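Local coordinates for envelope glycoprotein E (Human herpesvirus 1, PDB 2GIY) that pairs with gI to bind the Fc part of host IgG and to sort virions to epithelial cell junctions for cell-to-cell spread, at residues V150-D154 against H155-W159; H72-P76 against E77-P81; R136-S139 against P140-G144. All coordinates share one frame; numbering follows the deposited sequence.

Contact 1 (V150-D154 against H155-W159); sequences VYVND and HIHAW
The ring of Tyr151 takes Ile156 CG1 on one face, off-centre toward the rim, with CE2 and CG1 3.5 Å apart, while His155 N lies in plane at its edge. The imidazole of His157 is covered more squarely: Val152 CB sits 3.4 Å from the ring centroid, almost on the ring normal, and His155 C lies at the edge. Both are CH-pi contacts. With chi1 at -80°, CG of His157 leans beside its own backbone N, which brings the ring over Val152, the two side chains crossing at about a right angle.

These pairs straddle a tight beta hairpin closed by a type I' turn from Val152 to His155, with Asn153 and Asp154 both at positive phi. Val152 N gives a 2.9 Å bond to His155 O; the return bond, from His155 N to Val152 O, is 3.1 Å and comes from above the carbonyl plane. Further along, a classic bulge places His157 and Ala158 together against Val150: His157 N reaches Val150 O at 2.7 Å, and Val150 N reaches Ala158 O at 2.8 Å.

At the turn, the His155 ring meets His40 of the second subunit edge-to-face. Strand 11-16 packs on Val150, Val152 and His157, helix 67-71 meets Ile156 on the Tyr151 side, and strand 45-54 pairs with 150-152.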
loop_
_atom_site.group_PDB
_atom_site.type_symbol
_atom_site.label_atom_id
_atom_site.label_comp_id
_atom_site.label_asym_id
_atom_site.label_seq_id
_atom_site.Cartn_x
_atom_site.Cartn_y
_atom_site.Cartn_z
ATOM N N VAL A 150 -6.688 -7.271 5.580
ATOM C CA VAL A 150 -5.933 -8.505 5.700
ATOM C C VAL A 150 -5.182 -8.594 7.016
ATOM O O VAL A 150 -4.322 -7.762 7.313
ATOM C CB VAL A 150 -4.922 -8.664 4.550
ATOM C CG1 VAL A 150 -4.217 -10.017 4.663
ATOM C CG2 VAL A 150 -5.640 -8.551 3.207
ATOM N N TYR A 151 -5.515 -9.613 7.801
ATOM C CA TYR A 151 -4.850 -9.844 9.071
ATOM C C TYR A 151 -3.843 -10.971 8.931
ATOM O O TYR A 151 -4.044 -11.905 8.156
ATOM C CB TYR A 151 -5.832 -10.268 10.166
ATOM C CG TYR A 151 -6.829 -9.222 10.590
ATOM C CD1 TYR A 151 -7.960 -8.957 9.821
ATOM C CD2 TYR A 151 -6.648 -8.503 11.771
ATOM C CE1 TYR A 151 -8.894 -7.998 10.219
ATOM C CE2 TYR A 151 -7.573 -7.541 12.179
ATOM C CZ TYR A 151 -8.692 -7.296 11.399
ATOM O OH TYR A 151 -9.618 -6.357 11.801
ATOM N N VAL A 152 -2.756 -10.858 9.682
ATOM C CA VAL A 152 -1.733 -11.892 9.746
ATOM C C VAL A 152 -1.501 -11.994 11.249
ATOM O O VAL A 152 -1.127 -11.011 11.889
ATOM C CB VAL A 152 -0.429 -11.487 9.052
ATOM C CG1 VAL A 152 0.670 -12.489 9.408
ATOM C CG2 VAL A 152 -0.633 -11.445 7.538
ATOM N N ASN A 153 -1.751 -13.171 11.811
ATOM C CA ASN A 153 -1.601 -13.380 13.249
ATOM C C ASN A 153 -2.426 -12.358 14.025
ATOM O O ASN A 153 -1.963 -11.779 15.007
ATOM C CB ASN A 153 -0.132 -13.296 13.667
ATOM C CG ASN A 153 0.696 -14.424 13.092
ATOM O OD1 ASN A 153 0.203 -15.544 12.917
ATOM N ND2 ASN A 153 1.960 -14.146 12.805
ATOM N N ASP A 154 -3.646 -12.137 13.549
ATOM C CA ASP A 154 -4.597 -11.217 14.173
ATOM C C ASP A 154 -4.234 -9.730 14.184
ATOM O O ASP A 154 -4.786 -8.965 14.975
ATOM C CB ASP A 154 -4.900 -11.692 15.597
ATOM C CG ASP A 154 -5.377 -13.136 15.637
ATOM O OD1 ASP A 154 -6.376 -13.455 14.958
ATOM O OD2 ASP A 154 -4.749 -13.952 16.345
ATOM N N HIS A 155 -3.319 -9.320 13.309
ATOM C CA HIS A 155 -2.926 -7.911 13.205
ATOM C C HIS A 155 -3.054 -7.476 11.750
ATOM O O HIS A 155 -2.618 -8.185 10.843
ATOM C CB HIS A 155 -1.479 -7.705 13.680
ATOM C CG HIS A 155 -0.948 -6.325 13.424
ATOM N ND1 HIS A 155 -1.562 -5.187 13.903
ATOM C CD2 HIS A 155 0.136 -5.901 12.730
ATOM C CE1 HIS A 155 -0.882 -4.123 13.515
ATOM N NE2 HIS A 155 0.154 -4.528 12.802
ATOM N N ILE A 156 -3.657 -6.316 11.517
ATOM C CA ILE A 156 -3.827 -5.836 10.150
ATOM C C ILE A 156 -2.486 -5.580 9.463
ATOM O O ILE A 156 -1.650 -4.830 9.972
ATOM C CB ILE A 156 -4.654 -4.527 10.109
ATOM C CG1 ILE A 156 -6.071 -4.788 10.625
ATOM C CG2 ILE A 156 -4.699 -3.983 8.682
ATOM C CD1 ILE A 156 -6.941 -3.528 10.683
ATOM N N HIS A 157 -2.283 -6.214 8.309
ATOM C CA HIS A 157 -1.054 -6.039 7.537
ATOM C C HIS A 157 -1.280 -5.261 6.250
ATOM O O HIS A 157 -0.330 -4.837 5.597
ATOM C CB HIS A 157 -0.414 -7.393 7.223
ATOM C CG HIS A 157 0.358 -7.961 8.369
ATOM N ND1 HIS A 157 1.647 -8.431 8.240
ATOM C CD2 HIS A 157 0.040 -8.091 9.679
ATOM C CE1 HIS A 157 2.090 -8.824 9.421
ATOM N NE2 HIS A 157 1.135 -8.627 10.311
ATOM N N ALA A 158 -2.544 -5.076 5.890
ATOM C CA ALA A 158 -2.902 -4.324 4.697
ATOM C C ALA A 158 -4.405 -4.125 4.680
ATOM O O ALA A 158 -5.148 -4.905 5.273
ATOM C CB ALA A 158 -2.466 -5.073 3.431
ATOM N N TRP A 159 -4.851 -3.066 4.017
ATOM C CA TRP A 159 -6.280 -2.815 3.890
ATOM C C TRP A 159 -6.541 -1.879 2.723
ATOM O O TRP A 159 -5.642 -1.166 2.261
ATOM C CB TRP A 159 -6.874 -2.219 5.179
ATOM C CG TRP A 159 -6.524 -0.776 5.429
ATOM C CD1 TRP A 159 -5.404 -0.297 6.048
ATOM C CD2 TRP A 159 -7.300 0.371 5.057
ATOM N NE1 TRP A 159 -5.436 1.079 6.087
ATOM C CE2 TRP A 159 -6.587 1.514 5.484
ATOM C CE3 TRP A 159 -8.527 0.545 4.402
ATOM C CZ2 TRP A 159 -7.063 2.816 5.276
ATOM C CZ3 TRP A 159 -8.999 1.840 4.197
ATOM C CH2 TRP A 159 -8.266 2.957 4.633
#

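Contact 2 (H72-P76 against E77-P81); sequences HPQLP and ECLSP
Residues His72-Pro76 and Glu77-Pro81 form a local contact at the start of a one-turn helix on the protein surface, in the excursion between strands 63-66 and 87-88. Leu75 holds the N-cap position, and its carbonyl O serves two donors: Leu79 N at 2.9 Å, nearly in line with the C=O, and Cys78 N at 2.8 Å, from above the carbonyl plane. Pro76 O takes Ser80 N at 3.0 Å, and a water joins the same oxygen to Ser80 OG.

Leu79 packs its two methyls against the end of the preceding type I turn (His72 to Leu75), CD1 3.3 Å from Gln74 O and CD2 3.4 Å from Pro73 O, with Gln74 NE2 beside CD2 where the glutamine chain bends at chi2. The buried Cys78 brings SG to the edge of the His72 imidazole, close to its plane and 3.6 Å from ND1. Leu75 CD1 lies over a face of that ring.

Glu77 bends at chi2 (86°) and lies alongside Pro76, so that OE1 is 3.3 Å from Pro76 CD. A carboxylate folded back over the first turn would probably interact favourably with the helix N-terminus. Cys78 is also disulfide-bonded to Cys69 in helix 67-71, so the sulfur beside His72 ties the two short helices together covalently, and the turn between them is held by covalent and hydrogen bonds alike.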
loop_
_atom_site.group_PDB
_atom_site.type_symbol
_atom_site.label_atom_id
_atom_site.label_comp_id
_atom_site.label_asym_id
_atom_site.label_seq_id
_atom_site.Cartn_x
_atom_site.Cartn_y
_atom_site.Cartn_z
ATOM N N HIS A 72 -7.649 -0.505 16.171
ATOM C CA HIS A 72 -8.181 -0.620 17.529
ATOM C C HIS A 72 -9.628 -0.130 17.536
ATOM O O HIS A 72 -9.955 0.893 18.140
ATOM C CB HIS A 72 -7.325 0.181 18.521
ATOM C CG HIS A 72 -6.942 1.545 18.039
ATOM N ND1 HIS A 72 -7.860 2.557 17.855
ATOM C CD2 HIS A 72 -5.735 2.070 17.718
ATOM C CE1 HIS A 72 -7.235 3.647 17.443
ATOM N NE2 HIS A 72 -5.945 3.378 17.353
ATOM N N PRO A 73 -10.517 -0.876 16.855
ATOM C CA PRO A 73 -11.948 -0.595 16.718
ATOM C C PRO A 73 -12.745 -0.607 18.017
ATOM O O PRO A 73 -13.940 -0.310 18.014
ATOM C CB PRO A 73 -12.415 -1.679 15.745
ATOM C CG PRO A 73 -11.526 -2.830 16.087
ATOM C CD PRO A 73 -10.178 -2.164 16.220
ATOM N N GLN A 74 -12.088 -0.948 19.122
ATOM C CA GLN A 74 -12.757 -0.999 20.418
ATOM C C GLN A 74 -12.469 0.220 21.291
ATOM O O GLN A 74 -12.936 0.292 22.428
ATOM C CB GLN A 74 -12.352 -2.272 21.167
ATOM C CG GLN A 74 -12.822 -3.566 20.517
ATOM C CD GLN A 74 -14.274 -3.881 20.820
ATOM O OE1 GLN A 74 -14.504 -4.980 21.535
ATOM N NE2 GLN A 74 -15.180 -3.148 20.424
ATOM N N LEU A 75 -11.690 1.170 20.783
ATOM C CA LEU A 75 -11.408 2.373 21.563
ATOM C C LEU A 75 -12.679 3.211 21.579
ATOM O O LEU A 75 -13.434 3.208 20.611
ATOM C CB LEU A 75 -10.270 3.187 20.947
ATOM C CG LEU A 75 -8.843 2.675 21.149
ATOM C CD1 LEU A 75 -7.861 3.748 20.702
ATOM C CD2 LEU A 75 -8.612 2.337 22.615
ATOM N N PRO A 76 -12.930 3.938 22.679
ATOM C CA PRO A 76 -14.127 4.778 22.802
ATOM C C PRO A 76 -14.422 5.667 21.600
ATOM O O PRO A 76 -15.548 5.676 21.097
ATOM C CB PRO A 76 -13.843 5.596 24.057
ATOM C CG PRO A 76 -13.083 4.632 24.899
ATOM C CD PRO A 76 -12.116 4.011 23.906
ATOM N N GLU A 77 -13.417 6.410 21.141
ATOM C CA GLU A 77 -13.597 7.321 20.013
ATOM C C GLU A 77 -13.852 6.588 18.702
ATOM O O GLU A 77 -14.285 7.189 17.717
ATOM C CB GLU A 77 -12.373 8.224 19.834
ATOM C CG GLU A 77 -11.701 8.674 21.120
ATOM C CD GLU A 77 -10.686 7.664 21.628
ATOM O OE1 GLU A 77 -11.097 6.649 22.230
ATOM O OE2 GLU A 77 -9.474 7.881 21.409
ATOM N N CYS A 78 -13.565 5.294 18.681
ATOM C CA CYS A 78 -13.784 4.514 17.472
ATOM C C CYS A 78 -15.152 3.853 17.514
ATOM O O CYS A 78 -15.799 3.683 16.482
ATOM C CB CYS A 78 -12.690 3.463 17.315
ATOM S SG CYS A 78 -11.017 4.161 17.104
ATOM N N LEU A 79 -15.588 3.477 18.713
ATOM C CA LEU A 79 -16.895 2.856 18.883
ATOM C C LEU A 79 -17.992 3.890 18.676
ATOM O O LEU A 79 -19.082 3.558 18.211
ATOM C CB LEU A 79 -17.028 2.247 20.282
ATOM C CG LEU A 79 -16.226 0.968 20.533
ATOM C CD1 LEU A 79 -16.200 0.652 22.018
ATOM C CD2 LEU A 79 -16.846 -0.181 19.749
ATOM N N SER A 80 -17.706 5.138 19.036
ATOM C CA SER A 80 -18.673 6.226 18.882
ATOM C C SER A 80 -18.042 7.333 18.046
ATOM O O SER A 80 -17.705 8.406 18.558
ATOM C CB SER A 80 -19.079 6.778 20.256
ATOM O OG SER A 80 -19.686 5.775 21.060
ATOM N N PRO A 81 -17.879 7.091 16.736
ATOM C CA PRO A 81 -17.277 8.081 15.838
ATOM C C PRO A 81 -17.991 9.425 15.803
ATOM O O PRO A 81 -19.214 9.501 15.672
ATOM C CB PRO A 81 -17.281 7.371 14.483
ATOM C CG PRO A 81 -18.475 6.479 14.575
ATOM C CD PRO A 81 -18.384 5.932 15.981
HETATM O O HOH W 1 -17.761 5.258 22.746
#

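Contact 3 (R136-S139 against P140-G144); sequences RDAS and PQHSG
Ser139 and His142 are joined by a reciprocal pair of bonds where the chain enters the 3-10 turn 140-142: His142 N meets Ser139 O at 2.9 Å, from above the carbonyl plane, and Ser143 N follows with a bond to Pro140 O. The other half of the exchange uses a side chain, for Ser139 N points at His142 ND1 over 3.1 Å in a nearly straight bond (167°), tilted 22° from the ring plane. Ala138 CA lies beside the same nitrogen, near the plane of the ring and 3.5 Å away.

Ser139 OG is used twice. It donates to Gln141 OE1 at 2.6 Å, meeting that oxygen well to the side of its C=O direction, and it accepts a weak bond from Gln141 N at 3.3 Å, the contact that defines an ST turn. A chi1 of 79° sets OG between the backbone N and the carbonyl carbon, on the side where it can serve both atoms of Gln141. The glutamine chain in turn passes over the imidazole, with CG centred above one face of His142. At the far end of that ring NE2 bonds to Pro122 O; with ND1 accepting, this is consistent with a neutral histidine carrying its proton on NE2. The buried ring thus has both nitrogens satisfied.

The turn links strand 133-135 to strand 144-152. His142 O binds the hydroxyl of Tyr146 four residues on, which fits the tyrosine corner at this point of Ig-type domains, and the His142 ring meets Phe135 edge-to-face. Ser143 OG bonds to Gln169 and Thr166, beyond the end of strand 155-165, whereas Ala138 is backbone-bonded to Gly26 and Glu27 and packs on Phe23.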
loop_
_atom_site.group_PDB
_atom_site.type_symbol
_atom_site.label_atom_id
_atom_site.label_comp_id
_atom_site.label_asym_id
_atom_site.label_seq_id
_atom_site.Cartn_x
_atom_site.Cartn_y
_atom_site.Cartn_z
ATOM N N ARG A 136 -24.450 -10.443 -8.247
ATOM C CA ARG A 136 -25.313 -10.897 -9.336
ATOM C C ARG A 136 -26.621 -10.113 -9.300
ATOM O O ARG A 136 -27.209 -9.936 -8.233
ATOM C CB ARG A 136 -25.616 -12.396 -9.195
ATOM C CG ARG A 136 -24.462 -13.338 -9.546
ATOM C CD ARG A 136 -23.286 -13.220 -8.582
ATOM N NE ARG A 136 -22.204 -14.141 -8.943
ATOM C CZ ARG A 136 -22.242 -15.457 -8.754
ATOM N NH1 ARG A 136 -23.307 -16.022 -8.198
ATOM N NH2 ARG A 136 -21.220 -16.215 -9.134
ATOM N N ASP A 137 -27.070 -9.654 -10.464
ATOM C CA ASP A 137 -28.301 -8.874 -10.566
ATOM C C ASP A 137 -28.285 -7.792 -9.486
ATOM O O ASP A 137 -29.254 -7.611 -8.747
ATOM C CB ASP A 137 -29.520 -9.787 -10.397
ATOM C CG ASP A 137 -30.815 -9.120 -10.829
ATOM O OD1 ASP A 137 -30.751 -8.149 -11.611
ATOM O OD2 ASP A 137 -31.895 -9.576 -10.402
ATOM N N ALA A 138 -27.163 -7.083 -9.416
ATOM C CA ALA A 138 -26.945 -6.023 -8.437
ATOM C C ALA A 138 -28.120 -5.058 -8.332
ATOM O O ALA A 138 -28.749 -4.713 -9.332
ATOM C CB ALA A 138 -25.670 -5.257 -8.786
ATOM N N SER A 139 -28.419 -4.632 -7.109
ATOM C CA SER A 139 -29.512 -3.696 -6.880
ATOM C C SER A 139 -29.037 -2.629 -5.903
ATOM O O SER A 139 -27.963 -2.749 -5.318
ATOM C CB SER A 139 -30.742 -4.422 -6.315
ATOM O OG SER A 139 -30.601 -4.685 -4.926
ATOM N N PRO A 140 -29.824 -1.559 -5.726
ATOM C CA PRO A 140 -29.429 -0.492 -4.802
ATOM C C PRO A 140 -29.106 -0.972 -3.385
ATOM O O PRO A 140 -28.381 -0.298 -2.651
ATOM C CB PRO A 140 -30.628 0.451 -4.842
ATOM C CG PRO A 140 -31.103 0.310 -6.257
ATOM C CD PRO A 140 -31.044 -1.188 -6.468
ATOM N N GLN A 141 -29.628 -2.139 -3.007
ATOM C CA GLN A 141 -29.391 -2.688 -1.669
ATOM C C GLN A 141 -27.906 -3.001 -1.447
ATOM O O GLN A 141 -27.438 -3.065 -0.309
ATOM C CB GLN A 141 -30.203 -3.978 -1.470
ATOM C CG GLN A 141 -29.491 -5.227 -2.004
ATOM C CD GLN A 141 -30.405 -6.420 -2.207
ATOM O OE1 GLN A 141 -31.221 -6.444 -3.129
ATOM N NE2 GLN A 141 -30.271 -7.424 -1.346
ATOM N N HIS A 142 -27.173 -3.203 -2.539
ATOM C CA HIS A 142 -25.747 -3.534 -2.458
ATOM C C HIS A 142 -24.820 -2.326 -2.351
ATOM O O HIS A 142 -23.633 -2.480 -2.075
ATOM C CB HIS A 142 -25.337 -4.362 -3.681
ATOM C CG HIS A 142 -26.031 -5.683 -3.775
ATOM N ND1 HIS A 142 -26.727 -6.080 -4.897
ATOM C CD2 HIS A 142 -26.128 -6.703 -2.890
ATOM C CE1 HIS A 142 -27.223 -7.288 -4.698
ATOM N NE2 HIS A 142 -26.874 -7.689 -3.489
ATOM N N SER A 143 -25.356 -1.130 -2.567
ATOM C CA SER A 143 -24.547 0.080 -2.515
ATOM C C SER A 143 -24.013 0.375 -1.118
ATOM O O SER A 143 -24.736 0.255 -0.128
ATOM C CB SER A 143 -25.363 1.272 -3.020
ATOM O OG SER A 143 -25.778 1.054 -4.366
ATOM N N GLY A 144 -22.744 0.763 -1.047
ATOM C CA GLY A 144 -22.153 1.080 0.238
ATOM C C GLY A 144 -20.646 1.180 0.173
ATOM O O GLY A 144 -20.052 1.117 -0.907
#

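In the fold
All three contacts fall within the Fc-binding region of this C-terminal ectodomain fragment, but none touches another. Contacts 1 and 3 lie on opposite sides of the chain's centre, their own centres 28 Å apart, and strand 144-152 runs between them: it leaves the turn of contact 3 and ends in the hairpin of contact 1. Contact 2 has its centre 18 Å from that of contact 1, with nearest atoms about 6 Å apart. Helix 67-71 relates these two, being disulfide-bonded to contact 2 through Cys69 and packed against Ile156 of contact 1 through Leu70 and Tyr71. Contacts 2 and 3 are about 15 Å apart at their nearest atoms.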